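Local coordinates for protein APL1 (Anopheles gambiae, PDB 3O6N) that probably pairs with the leucine-rich repeat protein LRIM1 in a heterodimeric complex that regulates complement-like immunity in the mosquito, at residues A104-P109 / R126-S131; N150-R155 / S174-H179. All coordinates share one frame; numbering follows the deposited sequence. Where two conformers were deposited one is given.

How the interactions relate
Interactions 1 and 2 join two pairs of successive turns of the leucine-rich repeat solenoid, each pair lying in the loops that follow the short parallel strands 97-99 and 121-123, then 145-147 and 169-171. They come in series along the chain, on the same side of its centre, with about 12 Å between the centres of the contacts. Segments 126-131 and 150-155 touch, so the four loops form an unbroken row: Asn151 OD1 is 3.0 Å from Leu129 N, and Leu129 O is 2.7 Å from Asn152 N, both probable hydrogen bonds. In both interactions, as between them, an asparagine oxygen of the later turn meets a backbone N-H of the earlier (less surely in interaction 2), tying repeats together.

Interaction 1: residues A104-P109 / R126-S131; sequences AIRYLP and RNDLSS
With CG anti to its own carbonyl carbon (chi1 -84°), the Asn127 side chain lies alongside Ile105, and its OD1 accepts a nearly straight hydrogen bond from Ile105 N at 2.9 Å (169° at the hydrogen). The donor is tilted 22° from the amide carbonyl plane. The same OD1 packs against the isoleucine branch, 3.4 Å from Ile105 CG1. In return, Asp128 N donates to Ile105 O at 2.8 Å, approaching from above that carbonyl's plane. This asparagine is the one of the leucine-rich repeat signature, placed just after strand 121-123: its ND2 is held by Leu124 O of its own turn and Met100 O of the preceding one, so both ends of the buried amide are satisfied by backbone. Further along, Leu129 CD2 meets Leu108 CG at 3.9 Å, the two leucines crossing at about a right angle, and also touches Tyr107 CA. Here the loops diverge and water enters: one molecule donates to Arg106 O and accepts from Ser130 N, another joins Leu108 N to Ser131 O. On the exposed side the Arg106 guanidinium has Asp128 CB over one face; Arg106 NH1 stays 4.2 Å from Asp128 OD1, charges that may attract without a directed N-H.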
ATOM      1  N   ALA A 104       7.612   7.200 -20.447  1.00 16.45           N
ATOM      2  CA  ALA A 104       6.371   6.965 -21.173  1.00 17.97           C
ATOM      3  C   ALA A 104       6.479   5.677 -21.987  1.00 17.63           C
ATOM      4  O   ALA A 104       6.024   5.605 -23.128  1.00 19.94           O
ATOM      5  CB  ALA A 104       6.031   8.155 -22.070  1.00 15.53           C
ATOM      6  N   ILE A 105       7.072   4.656 -21.376  1.00 16.20           N
ATOM      7  CA  ILE A 105       7.359   3.404 -22.077  1.00 16.27           C
ATOM      8  C   ILE A 105       6.088   2.591 -22.259  1.00 14.12           C
ATOM      9  O   ILE A 105       5.397   2.283 -21.290  1.00 19.53           O
ATOM     10  CB  ILE A 105       8.411   2.573 -21.326  1.00 19.08           C
ATOM     11  CG1 ILE A 105       9.720   3.364 -21.222  1.00 18.60           C
ATOM     12  CG2 ILE A 105       8.639   1.228 -22.027  1.00 16.80           C
ATOM     13  CD1 ILE A 105      10.678   2.834 -20.181  1.00 19.99           C
ATOM     14  N   ARG A 106       5.784   2.252 -23.507  1.00 15.94           N
ATOM     15  CA  ARG A 106       4.525   1.595 -23.837  1.00 18.10           C
ATOM     16  C   ARG A 106       4.601   0.072 -23.781  1.00 23.48           C
ATOM     17  O   ARG A 106       3.598  -0.593 -23.523  1.00 24.63           O
ATOM     18  CB  ARG A 106       4.041   2.041 -25.219  1.00 20.27           C
ATOM     19  CG  ARG A 106       3.935   3.552 -25.381  1.00 23.47           C
ATOM     20  CD  ARG A 106       3.104   3.926 -26.602  1.00 22.56           C
ATOM     21  NE  ARG A 106       1.717   3.487 -26.466  1.00 20.16           N
ATOM     22  CZ  ARG A 106       0.784   4.162 -25.805  1.00 24.82           C
ATOM     23  NH1 ARG A 106       1.090   5.310 -25.215  1.00 19.69           N
ATOM     24  NH2 ARG A 106      -0.454   3.690 -25.730  1.00 22.15           N
ATOM     25  N   TYR A 107       5.780  -0.482 -24.041  1.00 20.13           N
ATOM     26  CA  TYR A 107       5.942  -1.930 -23.977  1.00 21.54           C
ATOM     27  C   TYR A 107       7.386  -2.340 -23.709  1.00 21.93           C
ATOM     28  O   TYR A 107       8.324  -1.588 -23.977  1.00 20.82           O
ATOM     29  CB  TYR A 107       5.440  -2.587 -25.266  1.00 23.14           C
ATOM     30  CG  TYR A 107       6.325  -2.330 -26.458  1.00 30.93           C
ATOM     31  CD1 TYR A 107       7.275  -3.264 -26.856  1.00 35.22           C
ATOM     32  CD2 TYR A 107       6.219  -1.152 -27.184  1.00 39.02           C
ATOM     33  CE1 TYR A 107       8.092  -3.033 -27.947  1.00 40.72           C
ATOM     34  CE2 TYR A 107       7.034  -0.912 -28.278  1.00 41.68           C
ATOM     35  CZ  TYR A 107       7.968  -1.855 -28.653  1.00 43.89           C
ATOM     36  OH  TYR A 107       8.780  -1.621 -29.739  1.00 45.03           O
ATOM     37  N   LEU A 108       7.552  -3.543 -23.173  1.00 22.10           N
ATOM     38  CA  LEU A 108       8.876  -4.109 -22.960  1.00 21.25           C
ATOM     39  C   LEU A 108       9.170  -5.113 -24.067  1.00 19.58           C
ATOM     40  O   LEU A 108       8.385  -6.032 -24.291  1.00 18.82           O
ATOM     41  CB  LEU A 108       8.941  -4.814 -21.601  1.00 22.72           C
ATOM     42  CG  LEU A 108       8.652  -3.985 -20.345  1.00 19.42           C
ATOM     43  CD1 LEU A 108       8.556  -4.886 -19.120  1.00 20.93           C
ATOM     44  CD2 LEU A 108       9.719  -2.920 -20.148  1.00 18.38           C
ATOM     45  N   PRO A 109      10.294  -4.935 -24.778  1.00 20.14           N
ATOM     46  CA  PRO A 109      10.719  -5.973 -25.722  1.00 22.57           C
ATOM     47  C   PRO A 109      10.773  -7.329 -25.019  1.00 22.97           C
ATOM     48  O   PRO A 109      11.280  -7.413 -23.903  1.00 22.88           O
ATOM     49  CB  PRO A 109      12.124  -5.520 -26.128  1.00 23.98           C
ATOM     50  CG  PRO A 109      12.099  -4.028 -25.949  1.00 25.22           C
ATOM     51  CD  PRO A 109      11.219  -3.790 -24.746  1.00 21.69           C
ATOM     52  N   ARG A 126       5.423   4.479 -13.059  1.00 17.61           N
ATOM     53  CA  ARG A 126       4.952   5.577 -13.911  1.00 17.68           C
ATOM     54  C   ARG A 126       5.399   5.470 -15.371  1.00 19.07           C
ATOM     55  O   ARG A 126       6.271   6.214 -15.827  1.00 18.55           O
ATOM     56  CB  ARG A 126       5.339   6.941 -13.330  1.00 20.15           C
ATOM     57  CG  ARG A 126       4.455   8.074 -13.835  1.00 28.99           C
ATOM     58  CD  ARG A 126       4.894   9.437 -13.315  1.00 25.41           C
ATOM     59  NE  ARG A 126       4.864   9.514 -11.856  1.00 17.39           N
ATOM     60  CZ  ARG A 126       5.001  10.644 -11.170  1.00 20.88           C
ATOM     61  NH1 ARG A 126       5.173  11.792 -11.812  1.00 18.01           N
ATOM     62  NH2 ARG A 126       4.965  10.629  -9.844  1.00 21.93           N
ATOM     63  N   ASN A 127       4.779   4.545 -16.095  1.00 13.81           N
ATOM     64  CA  ASN A 127       5.009   4.382 -17.523  1.00 15.90           C
ATOM     65  C   ASN A 127       3.689   4.066 -18.215  1.00 17.89           C
ATOM     66  O   ASN A 127       2.624   4.368 -17.679  1.00 19.01           O
ATOM     67  CB  ASN A 127       6.059   3.296 -17.792  1.00 16.88           C
ATOM     68  CG  ASN A 127       7.486   3.823 -17.704  1.00 17.05           C
ATOM     69  OD1 ASN A 127       7.928   4.574 -18.566  1.00 15.59           O
ATOM     70  ND2 ASN A 127       8.211   3.425 -16.662  1.00 16.95           N
ATOM     71  N   ASP A 128       3.754   3.469 -19.402  1.00 16.39           N
ATOM     72  CA  ASP A 128       2.550   3.190 -20.183  1.00 15.94           C
ATOM     73  C   ASP A 128       2.350   1.701 -20.448  1.00 17.48           C
ATOM     74  O   ASP A 128       1.758   1.322 -21.458  1.00 18.50           O
ATOM     75  CB  ASP A 128       2.590   3.931 -21.524  1.00 14.84           C
ATOM     76  CG  ASP A 128       2.273   5.406 -21.389  1.00 20.51           C
ATOM     77  OD1 ASP A 128       1.109   5.731 -21.079  1.00 21.48           O
ATOM     78  OD2 ASP A 128       3.181   6.241 -21.614  1.00 20.54           O
ATOM     79  N   LEU A 129       2.834   0.856 -19.544  1.00 18.07           N
ATOM     80  CA  LEU A 129       2.774  -0.590 -19.765  1.00 16.31           C
ATOM     81  C   LEU A 129       1.352  -1.117 -19.588  1.00 16.22           C
ATOM     82  O   LEU A 129       0.689  -0.808 -18.599  1.00 17.61           O
ATOM     83  CB  LEU A 129       3.725  -1.316 -18.811  1.00 15.75           C
ATOM     84  CG  LEU A 129       5.207  -0.946 -18.907  1.00 15.96           C
ATOM     85  CD1 LEU A 129       5.988  -1.614 -17.781  1.00 19.19           C
ATOM     86  CD2 LEU A 129       5.786  -1.322 -20.269  1.00 15.47           C
ATOM     87  N   SER A 130       0.887  -1.913 -20.545  0.55 16.58           N
ATOM     88  CA  SER A 130      -0.459  -2.476 -20.469  0.55 17.05           C
ATOM     89  C   SER A 130      -0.449  -3.993 -20.305  0.55 17.89           C
ATOM     90  O   SER A 130      -1.471  -4.596 -19.981  0.55 16.83           O
ATOM     91  CB  SER A 130      -1.285  -2.078 -21.694  0.55 19.90           C
ATOM     92  OG  SER A 130      -0.637  -2.464 -22.889  0.55 18.24           O
ATOM     93  N   SER A 131       0.707  -4.604 -20.536  1.00 17.19           N
ATOM     94  CA  SER A 131       0.870  -6.035 -20.300  1.00 19.19           C
ATOM     95  C   SER A 131       2.339  -6.392 -20.176  1.00 19.45           C
ATOM     96  O   SER A 131       3.214  -5.587 -20.507  1.00 18.17           O
ATOM     97  CB  SER A 131       0.208  -6.862 -21.407  1.00 22.32           C
ATOM     98  OG  SER A 131       0.898  -6.736 -22.636  1.00 26.29           O
TER
HETATM   99  O   HOH W   1       2.607  -2.863 -22.686  1.00 18.12           O
HETATM  100  O   HOH W   2       4.974  -4.647 -22.539  1.00 19.96           O

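Interaction 2: residues N150-R155 / S174-H179; sequences NNNLER and SNRLTH
Glu154 O receives Thr178 N in a nearly straight hydrogen bond of 2.9 Å (168° at the hydrogen), while Leu177 CA directs its hydrogen at the same oxygen and Thr178 OG1 lies near enough for a weak bond whose proton is not settled. One residue earlier, Leu153 O takes Arg176 N at 2.9 Å. Leu153 N is turned to Asn175 OD1, although the place of that oxygen is less certain because it sits too close to one neighbouring atom in the model. This is the asparagine of the leucine-rich repeat consensus, and its ND2 is held by Leu172 O and Met148 O, the carbonyls of two successive turns. Leucines fill the inner side, where Leu177 CD2 rests on Leu153 CB at 3.8 Å.

On the outer side, Asn152 has CG anti to its backbone N (chi1 -171°), which brings OD1 over one face of the Arg176 guanidinium, 2.9 Å from Arg176 NE but with no N-H pointing at it, the two planes standing almost perpendicular. Arg176 NH1 uses its in-plane N-H on a water that donates to Glu154 OE2. At the far end, Arg155, in one of two deposited conformers, lays its guanidinium flat on the His179 ring, the centres 4.2 Å apart and the planes 15° from parallel. Arg155 NE forms a salt bridge with Glu157, and His179 NE2 hydrogen-bonds Asp158. In the same conformer a second water links Arg155 NH1 to Thr178 OG1. His179 N is buried here without a partner.

The two segments run almost parallel, as loops leaving the adjacent parallel strands 145-147 and 169-171; segment 174-179 is followed by the turn that begins with strand 190-192, whose Asn196 OD1 accepts Leu177 N.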
ATOM      1  N   ASN A 150       1.734   2.735 -11.039  1.00 17.14           N
ATOM      2  CA  ASN A 150       1.368   3.754 -12.019  1.00 17.50           C
ATOM      3  C   ASN A 150       1.619   3.314 -13.461  1.00 19.26           C
ATOM      4  O   ASN A 150       2.292   3.999 -14.238  1.00 17.16           O
ATOM      5  CB  ASN A 150       2.055   5.085 -11.718  1.00 15.20           C
ATOM      6  CG  ASN A 150       1.225   5.967 -10.795  1.00 20.73           C
ATOM      7  OD1 ASN A 150       1.369   5.926  -9.574  1.00 23.78           O
ATOM      8  ND2 ASN A 150       0.341   6.758 -11.382  1.00 16.73           N
ATOM      9  N   ASN A 151       1.086   2.149 -13.807  1.00 14.64           N
ATOM     10  CA  ASN A 151       1.029   1.724 -15.197  1.00 16.21           C
ATOM     11  C   ASN A 151      -0.400   1.350 -15.561  1.00 13.81           C
ATOM     12  O   ASN A 151      -1.336   1.744 -14.871  1.00 15.60           O
ATOM     13  CB  ASN A 151       2.008   0.580 -15.468  1.00 16.61           C
ATOM     14  CG  ASN A 151       3.430   1.075 -15.667  1.00 16.02           C
ATOM     15  OD1 ASN A 151       3.824   1.433 -16.779  1.00 18.38           O
ATOM     16  ND2 ASN A 151       4.204   1.110 -14.589  1.00 16.38           N
ATOM     17  N   ASN A 152      -0.563   0.604 -16.645  1.00 15.03           N
ATOM     18  CA  ASN A 152      -1.885   0.270 -17.164  1.00 18.51           C
ATOM     19  C   ASN A 152      -2.112  -1.243 -17.188  1.00 16.45           C
ATOM     20  O   ASN A 152      -2.880  -1.749 -18.003  1.00 16.15           O
ATOM     21  CB  ASN A 152      -2.033   0.847 -18.578  1.00 27.38           C
ATOM     22  CG  ASN A 152      -3.446   0.746 -19.111  1.00 38.34           C
ATOM     23  OD1 ASN A 152      -4.415   0.864 -18.363  1.00 39.49           O
ATOM     24  ND2 ASN A 152      -3.571   0.525 -20.415  1.00 39.07           N
ATOM     25  N   LEU A 153      -1.442  -1.962 -16.291  1.00 12.78           N
ATOM     26  CA  LEU A 153      -1.478  -3.428 -16.308  1.00 15.87           C
ATOM     27  C   LEU A 153      -2.843  -3.976 -15.886  1.00 16.39           C
ATOM     28  O   LEU A 153      -3.439  -3.505 -14.919  1.00 15.36           O
ATOM     29  CB  LEU A 153      -0.381  -4.009 -15.407  1.00 17.13           C
ATOM     30  CG  LEU A 153       1.076  -3.717 -15.770  1.00 17.93           C
ATOM     31  CD1 LEU A 153       2.018  -4.190 -14.668  1.00 19.20           C
ATOM     32  CD2 LEU A 153       1.443  -4.361 -17.106  1.00 15.85           C
ATOM     33  N   GLU A 154      -3.330  -4.983 -16.607  1.00 13.76           N
ATOM     34  CA  GLU A 154      -4.634  -5.563 -16.300  1.00 15.49           C
ATOM     35  C   GLU A 154      -4.503  -6.929 -15.653  1.00 16.55           C
ATOM     36  O   GLU A 154      -5.357  -7.341 -14.873  1.00 15.61           O
ATOM     37  CB  GLU A 154      -5.483  -5.667 -17.567  1.00 26.51           C
ATOM     38  CG  GLU A 154      -5.766  -4.320 -18.215  1.00 36.97           C
ATOM     39  CD  GLU A 154      -6.773  -4.414 -19.343  1.00 49.63           C
ATOM     40  OE1 GLU A 154      -6.887  -5.499 -19.953  1.00 52.57           O
ATOM     41  OE2 GLU A 154      -7.455  -3.402 -19.615  1.00 54.14           O
ATOM     42  N   ARG A 155      -3.414  -7.618 -15.968  0.70 16.56           N
ATOM     43  CA  ARG A 155      -3.221  -8.966 -15.472  0.70 18.96           C
ATOM     44  C   ARG A 155      -1.746  -9.268 -15.251  0.70 19.88           C
ATOM     45  O   ARG A 155      -0.897  -8.890 -16.057  0.70 19.19           O
ATOM     46  CB  ARG A 155      -3.820  -9.957 -16.469  0.70 19.99           C
ATOM     47  CG  ARG A 155      -4.250 -11.266 -15.862  0.70 23.56           C
ATOM     48  CD  ARG A 155      -4.913 -12.162 -16.895  0.70 21.95           C
ATOM     49  NE  ARG A 155      -4.798 -13.557 -16.500  0.70 24.73           N
ATOM     50  CZ  ARG A 155      -5.624 -14.159 -15.656  0.70 20.67           C
ATOM     51  NH1 ARG A 155      -6.640 -13.486 -15.128  0.70 19.55           N
ATOM     52  NH2 ARG A 155      -5.439 -15.430 -15.343  0.70 23.49           N
ATOM     53  N   SER A 174      -1.801   1.402  -8.270  1.00 16.09           N
ATOM     54  CA  SER A 174      -2.275   2.212  -9.391  1.00 12.61           C
ATOM     55  C   SER A 174      -2.012   1.580 -10.756  1.00 18.11           C
ATOM     56  O   SER A 174      -1.268   2.122 -11.581  1.00 16.92           O
ATOM     57  CB  SER A 174      -1.683   3.630  -9.333  1.00 13.90           C
ATOM     58  OG  SER A 174      -2.276   4.368  -8.270  1.00 15.55           O
ATOM     59  N   ASN A 175      -2.622   0.424 -10.979  1.00 15.23           N
ATOM     60  CA  ASN A 175      -2.744  -0.133 -12.316  1.00 14.72           C
ATOM     61  C   ASN A 175      -4.230  -0.347 -12.601  1.00 17.73           C
ATOM     62  O   ASN A 175      -5.066   0.417 -12.125  1.00 17.18           O
ATOM     63  CB  ASN A 175      -1.946  -1.435 -12.449  1.00 16.95           C
ATOM     64  CG  ASN A 175      -0.474  -1.188 -12.752  1.00 15.04           C
ATOM     65  OD1 ASN A 175      -0.092  -0.999 -13.908  1.00 16.07           O
ATOM     66  ND2 ASN A 175       0.358  -1.182 -11.714  1.00 15.28           N
ATOM     67  N   ARG A 176      -4.559  -1.369 -13.380  1.00 16.98           N
ATOM     68  CA  ARG A 176      -5.955  -1.721 -13.614  1.00 14.94           C
ATOM     69  C   ARG A 176      -6.112  -3.220 -13.422  1.00 13.31           C
ATOM     70  O   ARG A 176      -6.832  -3.873 -14.172  1.00 14.22           O
ATOM     71  CB  ARG A 176      -6.389  -1.342 -15.031  1.00 21.10           C
ATOM     72  CG  ARG A 176      -6.339   0.147 -15.336  1.00 29.75           C
ATOM     73  CD  ARG A 176      -6.878   0.440 -16.733  1.00 33.46           C
ATOM     74  NE  ARG A 176      -6.780   1.857 -17.078  1.00 37.33           N
ATOM     75  CZ  ARG A 176      -7.205   2.382 -18.224  1.00 35.18           C
ATOM     76  NH1 ARG A 176      -7.759   1.606 -19.146  1.00 35.35           N
ATOM     77  NH2 ARG A 176      -7.075   3.683 -18.450  1.00 30.55           N
ATOM     78  N   LEU A 177      -5.438  -3.758 -12.411  1.00 13.34           N
ATOM     79  CA  LEU A 177      -5.315  -5.208 -12.267  1.00 14.65           C
ATOM     80  C   LEU A 177      -6.595  -5.880 -11.780  1.00 17.14           C
ATOM     81  O   LEU A 177      -7.174  -5.485 -10.770  1.00 15.85           O
ATOM     82  CB  LEU A 177      -4.161  -5.557 -11.322  1.00 12.47           C
ATOM     83  CG  LEU A 177      -2.727  -5.269 -11.778  1.00 15.91           C
ATOM     84  CD1 LEU A 177      -1.782  -5.375 -10.594  1.00 19.65           C
ATOM     85  CD2 LEU A 177      -2.292  -6.204 -12.907  1.00 12.32           C
ATOM     86  N   THR A 178      -7.022  -6.908 -12.510  1.00 16.68           N
ATOM     87  CA  THR A 178      -8.140  -7.740 -12.091  1.00 15.86           C
ATOM     88  C   THR A 178      -7.624  -9.085 -11.596  1.00 18.59           C
ATOM     89  O   THR A 178      -8.360  -9.856 -10.982  1.00 16.16           O
ATOM     90  CB  THR A 178      -9.146  -7.959 -13.233  1.00 19.62           C
ATOM     91  OG1 THR A 178      -8.462  -8.470 -14.384  1.00 16.97           O
ATOM     92  CG2 THR A 178      -9.835  -6.650 -13.600  1.00 22.31           C
ATOM     93  N   HIS A 179      -6.355  -9.370 -11.875  1.00 16.08           N
ATOM     94  CA  HIS A 179      -5.739 -10.594 -11.382  1.00 13.80           C
ATOM     95  C   HIS A 179      -4.255 -10.437 -11.079  1.00 16.33           C
ATOM     96  O   HIS A 179      -3.476  -9.998 -11.932  1.00 15.05           O
ATOM     97  CB  HIS A 179      -5.922 -11.737 -12.385  1.00 14.87           C
ATOM     98  CG  HIS A 179      -5.334 -13.032 -11.924  1.00 16.67           C
ATOM     99  ND1 HIS A 179      -5.987 -13.876 -11.048  1.00 16.12           N
ATOM    100  CD2 HIS A 179      -4.149 -13.627 -12.199  1.00 19.65           C
ATOM    101  CE1 HIS A 179      -5.234 -14.931 -10.808  1.00 17.19           C
ATOM    102  NE2 HIS A 179      -4.112 -14.808 -11.498  1.00 18.64           N
TER
HETATM  103  O   HOH W   3      -8.943  -1.016 -19.183  1.00 45.58           O
HETATM  104  O   HOH W   4      -8.403 -11.165 -15.192  1.00 47.95           O